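Local coordinates for protein vanadium-dependent haloperoxidase (Zobellia galactanivorans, PDB 4CIT) that acts as a vanadium-dependent iodoperoxidase that binds vanadate and probably uses peroxide to oxidise iodide, at residues Ala79-Tyr84 / Asp306-Leu311; Tyr74-Ala79 / Glu109-Val114; Tyr244-Lys249 / Arg418-Ile423. One frame throughout, in Å; residues are numbered along the deposited sequence. Where two conformers were deposited one is given.

Contact 1: residues Ala79-Tyr84 / Asp306-Leu311; sequences ATNDNY and DFAKTL. With NA (sodium ion), chain G.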
# COMPACT_ATOMS: atom_id res chain seq x y z
N ALA A 79 -9.10 22.33 2.93
CA ALA A 79 -9.27 23.57 3.67
C ALA A 79 -9.60 24.71 2.70
O ALA A 79 -10.07 25.81 3.12
CB ALA A 79 -7.98 23.87 4.38
N THR A 80 -9.26 24.53 1.44
CA THR A 80 -9.29 25.57 0.46
C THR A 80 -10.14 25.27 -0.74
O THR A 80 -10.16 26.04 -1.64
CB THR A 80 -7.88 25.90 -0.02
OG1 THR A 80 -7.18 24.78 -0.60
CG2 THR A 80 -7.06 26.45 1.15
N ASN A 81 -10.81 24.13 -0.75
CA ASN A 81 -11.65 23.72 -1.92
C ASN A 81 -12.96 23.25 -1.33
O ASN A 81 -13.01 22.33 -0.50
CB ASN A 81 -10.94 22.63 -2.68
CG ASN A 81 -11.68 22.20 -3.95
OD1 ASN A 81 -12.87 22.12 -3.96
ND2 ASN A 81 -10.93 21.81 -4.94
N ASP A 82 -14.04 23.99 -1.65
CA ASP A 82 -15.34 23.66 -1.11
C ASP A 82 -15.95 22.38 -1.67
O ASP A 82 -17.03 22.03 -1.20
CB ASP A 82 -16.37 24.80 -1.47
CG ASP A 82 -16.05 26.07 -0.79
OD1 ASP A 82 -15.39 26.01 0.28
OD2 ASP A 82 -16.48 27.10 -1.31
N ASN A 83 -15.31 21.68 -2.61
CA ASN A 83 -15.81 20.40 -3.01
C ASN A 83 -15.32 19.18 -2.15
O ASN A 83 -15.77 18.06 -2.40
CB ASN A 83 -15.45 20.12 -4.45
CG ASN A 83 -15.94 21.22 -5.42
OD1 ASN A 83 -15.16 21.98 -5.98
ND2 ASN A 83 -17.17 21.33 -5.54
N TYR A 84 -14.35 19.37 -1.24
CA TYR A 84 -13.70 18.27 -0.52
C TYR A 84 -13.73 18.56 0.93
O TYR A 84 -13.39 19.67 1.33
CB TYR A 84 -12.24 18.10 -0.98
CG TYR A 84 -12.17 17.61 -2.35
CD1 TYR A 84 -12.37 16.25 -2.64
CD2 TYR A 84 -11.98 18.49 -3.41
CE1 TYR A 84 -12.44 15.81 -3.98
CE2 TYR A 84 -11.98 18.06 -4.75
CZ TYR A 84 -12.15 16.71 -5.01
OH TYR A 84 -12.16 16.34 -6.34
N ASP A 306 -7.78 16.26 -12.18
CA ASP A 306 -7.07 17.45 -11.75
C ASP A 306 -6.31 17.22 -10.39
O ASP A 306 -6.33 16.13 -9.82
CB ASP A 306 -7.97 18.70 -11.78
CG ASP A 306 -9.02 18.71 -10.71
OD1 ASP A 306 -8.99 17.90 -9.76
OD2 ASP A 306 -9.97 19.57 -10.81
N PHE A 307 -5.60 18.21 -9.91
CA PHE A 307 -4.79 18.05 -8.71
C PHE A 307 -5.61 17.54 -7.55
O PHE A 307 -5.20 16.60 -6.82
CB PHE A 307 -4.14 19.38 -8.34
CG PHE A 307 -3.13 19.23 -7.23
CD1 PHE A 307 -3.50 19.37 -5.86
CD2 PHE A 307 -1.78 18.99 -7.51
CE1 PHE A 307 -2.58 19.29 -4.86
CE2 PHE A 307 -0.84 18.94 -6.50
CZ PHE A 307 -1.24 18.99 -5.17
N ALA A 308 -6.73 18.20 -7.26
CA ALA A 308 -7.58 17.83 -6.14
C ALA A 308 -8.21 16.46 -6.25
O ALA A 308 -8.21 15.73 -5.26
CB ALA A 308 -8.65 18.87 -5.84
N LYS A 309 -8.68 16.08 -7.44
CA LYS A 309 -9.30 14.77 -7.65
C LYS A 309 -8.22 13.68 -7.54
O LYS A 309 -8.44 12.65 -6.93
CB LYS A 309 -9.95 14.71 -9.00
CG LYS A 309 -10.51 13.37 -9.44
CD LYS A 309 -11.56 12.87 -8.54
CE LYS A 309 -12.22 11.62 -9.19
NZ LYS A 309 -12.98 11.89 -10.46
N THR A 310 -7.08 13.96 -8.08
CA THR A 310 -5.91 13.02 -7.95
C THR A 310 -5.59 12.77 -6.49
O THR A 310 -5.42 11.62 -6.05
CB THR A 310 -4.68 13.53 -8.69
OG1 THR A 310 -4.99 13.61 -10.06
CG2 THR A 310 -3.45 12.58 -8.53
N LEU A 311 -5.43 13.84 -5.70
CA LEU A 311 -5.16 13.70 -4.26
C LEU A 311 -6.17 13.03 -3.46
O LEU A 311 -5.89 12.21 -2.63
CB LEU A 311 -4.82 15.07 -3.71
CG LEU A 311 -4.09 15.20 -2.45
CD1 LEU A 311 -2.92 14.21 -2.29
CD2 LEU A 311 -3.66 16.67 -2.36
NA NA G . -13.36 21.94 1.81
O HOH W 1 -13.80 24.22 2.03
O HOH W 2 -15.74 21.75 1.82
O HOH W 3 -11.47 18.10 -8.27
O HOH W 4 -13.64 21.43 4.64

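Contact 2: residues Tyr74-Ala79 / Glu109-Val114; sequences YEIVAA and ELAAVV. With NA (sodium ion), chain G.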
# COMPACT_ATOMS: atom_id res chain seq x y z
N TYR A 74 -3.83 16.41 1.19
CA TYR A 74 -5.28 16.42 1.07
C TYR A 74 -5.90 17.40 2.01
O TYR A 74 -6.80 18.19 1.65
CB TYR A 74 -5.88 15.00 1.34
CG TYR A 74 -7.40 15.05 1.28
CD1 TYR A 74 -8.03 15.06 0.06
CD2 TYR A 74 -8.15 15.21 2.47
CE1 TYR A 74 -9.38 15.29 -0.03
CE2 TYR A 74 -9.53 15.39 2.39
CZ TYR A 74 -10.14 15.30 1.13
OH TYR A 74 -11.50 15.45 1.03
N GLU A 75 -5.40 17.47 3.26
CA GLU A 75 -5.96 18.49 4.15
C GLU A 75 -5.85 19.94 3.64
O GLU A 75 -6.72 20.79 3.87
CB GLU A 75 -5.43 18.39 5.58
CG GLU A 75 -5.88 17.13 6.30
CD GLU A 75 -7.44 17.11 6.48
OE1 GLU A 75 -8.05 17.98 7.20
OE2 GLU A 75 -8.07 16.37 5.75
N ILE A 76 -4.76 20.25 3.04
CA ILE A 76 -4.56 21.59 2.38
C ILE A 76 -5.59 21.87 1.32
O ILE A 76 -6.27 22.93 1.31
CB ILE A 76 -3.13 21.79 1.93
CG1 ILE A 76 -2.20 21.93 3.13
CG2 ILE A 76 -3.06 23.07 1.05
CD1 ILE A 76 -0.71 21.79 2.77
N VAL A 77 -5.79 20.88 0.46
CA VAL A 77 -6.86 20.93 -0.50
C VAL A 77 -8.23 21.09 0.09
O VAL A 77 -8.97 22.01 -0.32
CB VAL A 77 -6.82 19.74 -1.45
CG1 VAL A 77 -8.03 19.71 -2.35
CG2 VAL A 77 -5.58 19.81 -2.25
N ALA A 78 -8.60 20.30 1.09
CA ALA A 78 -9.89 20.36 1.76
C ALA A 78 -10.15 21.75 2.45
O ALA A 78 -11.27 22.26 2.47
CB ALA A 78 -10.03 19.29 2.76
N ALA A 79 -9.10 22.33 2.93
CA ALA A 79 -9.27 23.57 3.67
C ALA A 79 -9.60 24.71 2.70
O ALA A 79 -10.07 25.81 3.12
CB ALA A 79 -7.98 23.87 4.38
N GLU A 109 -1.91 24.40 -3.95
CA GLU A 109 -1.33 23.16 -4.53
C GLU A 109 0.16 23.07 -4.28
O GLU A 109 0.75 22.00 -4.01
CB GLU A 109 -1.62 23.08 -6.02
CG GLU A 109 -3.09 22.99 -6.22
CD GLU A 109 -3.50 23.04 -7.69
OE1 GLU A 109 -2.62 23.18 -8.59
OE2 GLU A 109 -4.71 22.97 -7.96
N LEU A 110 0.84 24.22 -4.42
CA LEU A 110 2.26 24.30 -4.11
C LEU A 110 2.47 23.90 -2.62
O LEU A 110 3.31 23.10 -2.28
CB LEU A 110 2.76 25.72 -4.43
CG LEU A 110 4.23 26.02 -4.18
CD1 LEU A 110 5.08 25.11 -5.01
CD2 LEU A 110 4.55 27.47 -4.48
N ALA A 111 1.71 24.48 -1.71
CA ALA A 111 1.82 24.14 -0.30
C ALA A 111 1.61 22.67 -0.05
O ALA A 111 2.36 22.06 0.70
CB ALA A 111 0.88 24.93 0.56
N ALA A 112 0.64 22.09 -0.77
CA ALA A 112 0.31 20.64 -0.63
C ALA A 112 1.51 19.79 -1.06
O ALA A 112 1.80 18.80 -0.37
CB ALA A 112 -0.92 20.31 -1.43
N VAL A 113 2.16 20.11 -2.19
CA VAL A 113 3.37 19.38 -2.64
C VAL A 113 4.51 19.52 -1.63
O VAL A 113 5.19 18.56 -1.32
CB VAL A 113 3.83 19.69 -4.08
CG1 VAL A 113 5.04 18.84 -4.39
CG2 VAL A 113 2.63 19.41 -5.01
N VAL A 114 4.67 20.69 -1.07
CA VAL A 114 5.72 20.94 -0.09
C VAL A 114 5.48 20.08 1.13
O VAL A 114 6.38 19.42 1.63
CB VAL A 114 5.72 22.46 0.32
CG1 VAL A 114 6.43 22.70 1.64
CG2 VAL A 114 6.45 23.33 -0.71
NA NA G . -13.36 21.94 1.81
O HOH W 4 -13.64 21.43 4.64
O HOH W 1 -13.80 24.22 2.03
O HOH W 2 -15.74 21.75 1.82

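Contact 3: residues Tyr244-Lys249 / Arg418-Ile423; sequences YDVRNK and RMYGGI. With VO4 (vanadate ion), chain D.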
# COMPACT_ATOMS: atom_id res chain seq x y z
N TYR A 244 0.85 -27.98 -3.97
CA TYR A 244 1.86 -28.94 -4.47
C TYR A 244 1.60 -29.24 -5.93
O TYR A 244 2.50 -29.11 -6.80
CB TYR A 244 1.77 -30.18 -3.62
CG TYR A 244 2.74 -31.26 -4.04
CD1 TYR A 244 4.05 -31.18 -3.71
CD2 TYR A 244 2.29 -32.36 -4.73
CE1 TYR A 244 4.98 -32.18 -4.06
CE2 TYR A 244 3.20 -33.38 -5.06
CZ TYR A 244 4.55 -33.24 -4.76
OH TYR A 244 5.48 -34.22 -5.07
N ASP A 245 0.38 -29.59 -6.23
CA ASP A 245 -0.09 -30.01 -7.57
C ASP A 245 -0.06 -28.87 -8.63
O ASP A 245 0.37 -29.05 -9.77
CB ASP A 245 -1.53 -30.61 -7.57
CG ASP A 245 -1.61 -31.98 -6.88
OD1 ASP A 245 -0.54 -32.64 -6.68
OD2 ASP A 245 -2.72 -32.43 -6.54
N VAL A 246 -0.54 -27.69 -8.25
CA VAL A 246 -0.40 -26.53 -9.11
C VAL A 246 1.03 -26.30 -9.55
O VAL A 246 1.30 -25.97 -10.71
CB VAL A 246 -1.01 -25.26 -8.44
CG1 VAL A 246 -0.65 -23.95 -9.17
CG2 VAL A 246 -2.46 -25.40 -8.36
N ARG A 247 2.00 -26.32 -8.61
CA ARG A 247 3.38 -26.07 -8.93
C ARG A 247 3.85 -27.13 -9.90
O ARG A 247 4.51 -26.79 -10.92
CB ARG A 247 4.23 -26.08 -7.63
CG ARG A 247 5.61 -25.57 -7.85
CD ARG A 247 6.55 -26.58 -8.44
NE ARG A 247 7.74 -25.72 -8.76
CZ ARG A 247 7.98 -25.07 -9.89
NH1 ARG A 247 7.21 -25.18 -10.96
NH2 ARG A 247 9.06 -24.34 -9.98
N ASN A 248 3.46 -28.36 -9.65
CA ASN A 248 3.91 -29.47 -10.57
C ASN A 248 3.31 -29.37 -11.96
O ASN A 248 4.02 -29.68 -12.95
CB ASN A 248 3.66 -30.85 -9.95
CG ASN A 248 4.55 -31.11 -8.71
OD1 ASN A 248 5.56 -30.44 -8.52
ND2 ASN A 248 4.08 -31.96 -7.82
N LYS A 249 2.05 -28.92 -12.10
CA LYS A 249 1.47 -28.57 -13.42
C LYS A 249 2.19 -27.46 -14.13
O LYS A 249 2.45 -27.55 -15.35
CB LYS A 249 0.01 -28.23 -13.24
CG LYS A 249 -0.82 -29.44 -12.87
CD LYS A 249 -2.28 -29.06 -12.73
CE LYS A 249 -3.12 -30.26 -12.31
NZ LYS A 249 -4.56 -29.88 -12.15
N ARG A 418 -0.59 -15.72 -6.03
CA ARG A 418 0.03 -16.35 -4.85
C ARG A 418 -0.13 -17.88 -4.79
O ARG A 418 0.70 -18.50 -4.15
CB ARG A 418 -0.47 -15.72 -3.56
CG ARG A 418 -0.47 -14.20 -3.63
CD ARG A 418 0.85 -13.57 -4.03
NE ARG A 418 1.81 -13.54 -2.88
CZ ARG A 418 3.12 -13.35 -2.96
NH1 ARG A 418 3.75 -13.22 -4.11
NH2 ARG A 418 3.86 -13.27 -1.80
N MET A 419 -1.14 -18.40 -5.48
CA MET A 419 -1.32 -19.85 -5.63
C MET A 419 -0.34 -20.34 -6.67
O MET A 419 0.42 -21.33 -6.40
CB MET A 419 -2.76 -20.20 -6.04
CG MET A 419 -2.91 -21.67 -6.41
SD MET A 419 -2.59 -22.86 -5.10
CE MET A 419 -3.75 -22.18 -3.87
N TYR A 420 -0.27 -19.62 -7.80
CA TYR A 420 0.76 -20.00 -8.81
C TYR A 420 2.11 -19.89 -8.25
O TYR A 420 3.02 -20.62 -8.67
CB TYR A 420 0.68 -19.09 -10.01
CG TYR A 420 -0.69 -19.00 -10.69
CD1 TYR A 420 -1.56 -20.07 -10.70
CD2 TYR A 420 -1.05 -17.86 -11.43
CE1 TYR A 420 -2.80 -20.02 -11.37
CE2 TYR A 420 -2.29 -17.78 -12.09
CZ TYR A 420 -3.13 -18.84 -12.06
OH TYR A 420 -4.33 -18.83 -12.73
N GLY A 421 2.30 -18.94 -7.31
CA GLY A 421 3.59 -18.76 -6.74
C GLY A 421 4.07 -19.78 -5.71
O GLY A 421 5.29 -19.79 -5.38
N GLY A 422 3.18 -20.61 -5.20
CA GLY A 422 3.50 -21.69 -4.24
C GLY A 422 3.71 -21.28 -2.84
O GLY A 422 4.25 -22.03 -2.06
N ILE A 423 3.24 -20.05 -2.49
CA ILE A 423 3.49 -19.51 -1.16
C ILE A 423 2.27 -19.30 -0.27
O ILE A 423 2.40 -18.98 0.89
CB ILE A 423 4.39 -18.22 -1.19
CG1 ILE A 423 3.63 -17.04 -1.76
CG2 ILE A 423 5.70 -18.56 -1.89
CD1 ILE A 423 3.49 -16.99 -3.24
O2 VO4 D . 0.49 -12.72 -0.36

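Contact 1: residues Ala79-Tyr84 / Asp306-Leu311
Tyr84 lays its ring beside the first turn of helix 307-335, where Ala308 and Lys309 receive it. The nearest carbon contact joins Tyr84 CE2 to Ala308 CB at 3.6 Å, while Ala308 O sits over one face of the ring. Further out, the hydroxyl reaches the helix backbone, with Tyr84 OH 3.5 Å from Lys309 CA; Lys309 CB is close too, while the end of that chain leads away. With CG beside the backbone N (chi1 -68°), the ring projects to the helix while the carbonyl of the same residue stays behind to bind sodium, Tyr84 O lying 2.3 Å from the ion. The backbone here is a type I beta turn from Asn81 to Tyr84, combined with an Asx turn in which Asn83 N donates to Asn81 OD1 (2.8 Å). Asn81 ND2 adds a lesser touch on Ala308 CB at 3.8 Å, and Asn81 O is a second sodium ligand. On the helix side, Asp306 is the N-cap: its OD1 accepts from Lys309 N and also from a water held 2.7 Å from Tyr84 OH. With an alanine at Tyr84, Ala308 CB would probably lose its aromatic neighbour, and the water on Asp306 its link to the turn.

Contact 2: residues Tyr74-Ala79 / Glu109-Val114
Ile76 pushes its CD1 methyl into the backbone of helix 108-123 between Ala111 and Ala112. This is the tight part of the contact: Ile76 CD1 lies 3.7 Å from Ala111 O, and the same distance separates Ile76 CD1 from Ala112 CA. The chain is extended at its outer bond, CD1 anti to CA (chi2 166°), which sets the methyl between the two alanine side chains, against the main chain. Ile76 CG2 stays back, 4.3 Å from Ala112 CB. Because the facing residues are alanines, the two helices come close, with Ile76 CA and Ala112 CA 5.8 Å apart, a close helix-helix packing over alanines within the largely helical fold of this haloperoxidase. No hydrogen bond crosses it, and Val159 and Tyr155 of helix 146-167 also touch Ile76 and Ala111, respectively. The packing loosens beside Val77, whose CG2 is 4.8 Å from Ala112 CB; this side chain rests instead on Ala308 and Leu311 of helix 307-335. Looser still is Glu109, partly exposed, its CB directed away from residues 74-79 and its side chain against Phe307. Ala78, which takes no part in the packing, gives its O to a sodium ion at 2.2 Å.

Contact 3: residues Tyr244-Lys249 / Arg418-Ile423
In Val246 the chi1 of 168° swings CG1 to the far side from the backbone N and leaves CG2 next to it, a fork that turns CG2 to the Met419 sulfur and CG1 to the Met419 carbonyl and the Tyr420 ring. Met419 starts out likewise with CG anti to N (chi1 172°), then bends at its next two torsions, folding the thioether so that SD meets Val246 CG2 at 4.1 Å; the two side chains cross at about a right angle. They join helix 235-253 to the C-terminal end of helix 407-420, which closes in a Schellman motif: Gly422 has positive phi, Gly422 N donates to Met419 O (3.1 Å), and a weak bond runs from Ile423 N to Arg418 O. The other methyl, Val246 CG1, packs 4.0 Å from that same Met419 O and comes up at the edge of the Tyr420 ring, near its plane, 4.3 Å from CD1. The contact is apolar, without a hydrogen bond between the segments. Tyr420 also rests on Ile250 and on Ile262 of helix 258-266, while Met419 touches Ile429 on the following helix. The same helix end supplies Arg418 to a vanadate pocket that includes Ser366, Gly367, His368 and His424. Asp267 forms a salt bridge with Arg418 NH1, which should help fix the guanidinium, and Ile423 CD1 covers the centre of one face from 3.7 Å above its plane. Vanadate O2 lies at the guanidinium edge and accepts a hydrogen bond from Arg418 NE, 3.0 Å long with an N-H...O angle of 145°.

Contacts 1 and 2 are neighbours, their centres 8 Å apart, and both draw on helix 59-80, with Ala79 common to the two. Between them they complete the protein's share of the sodium site: Ala78 comes from contact 2, Asn81 and Tyr84 from contact 1. They also touch directly, Ala308 CB lying 3.6 Å from Val77 CG1 and Tyr84 CB 3.4 Å from Tyr74 OH. Contact 3 sits on the other side of the chain's centre, its own centre about 45 Å from that of contact 1 and about 46 Å from that of contact 2. It alone reaches the vanadate pocket, through Arg418, so the sodium and vanadate sites occupy well-separated regions of this single chain.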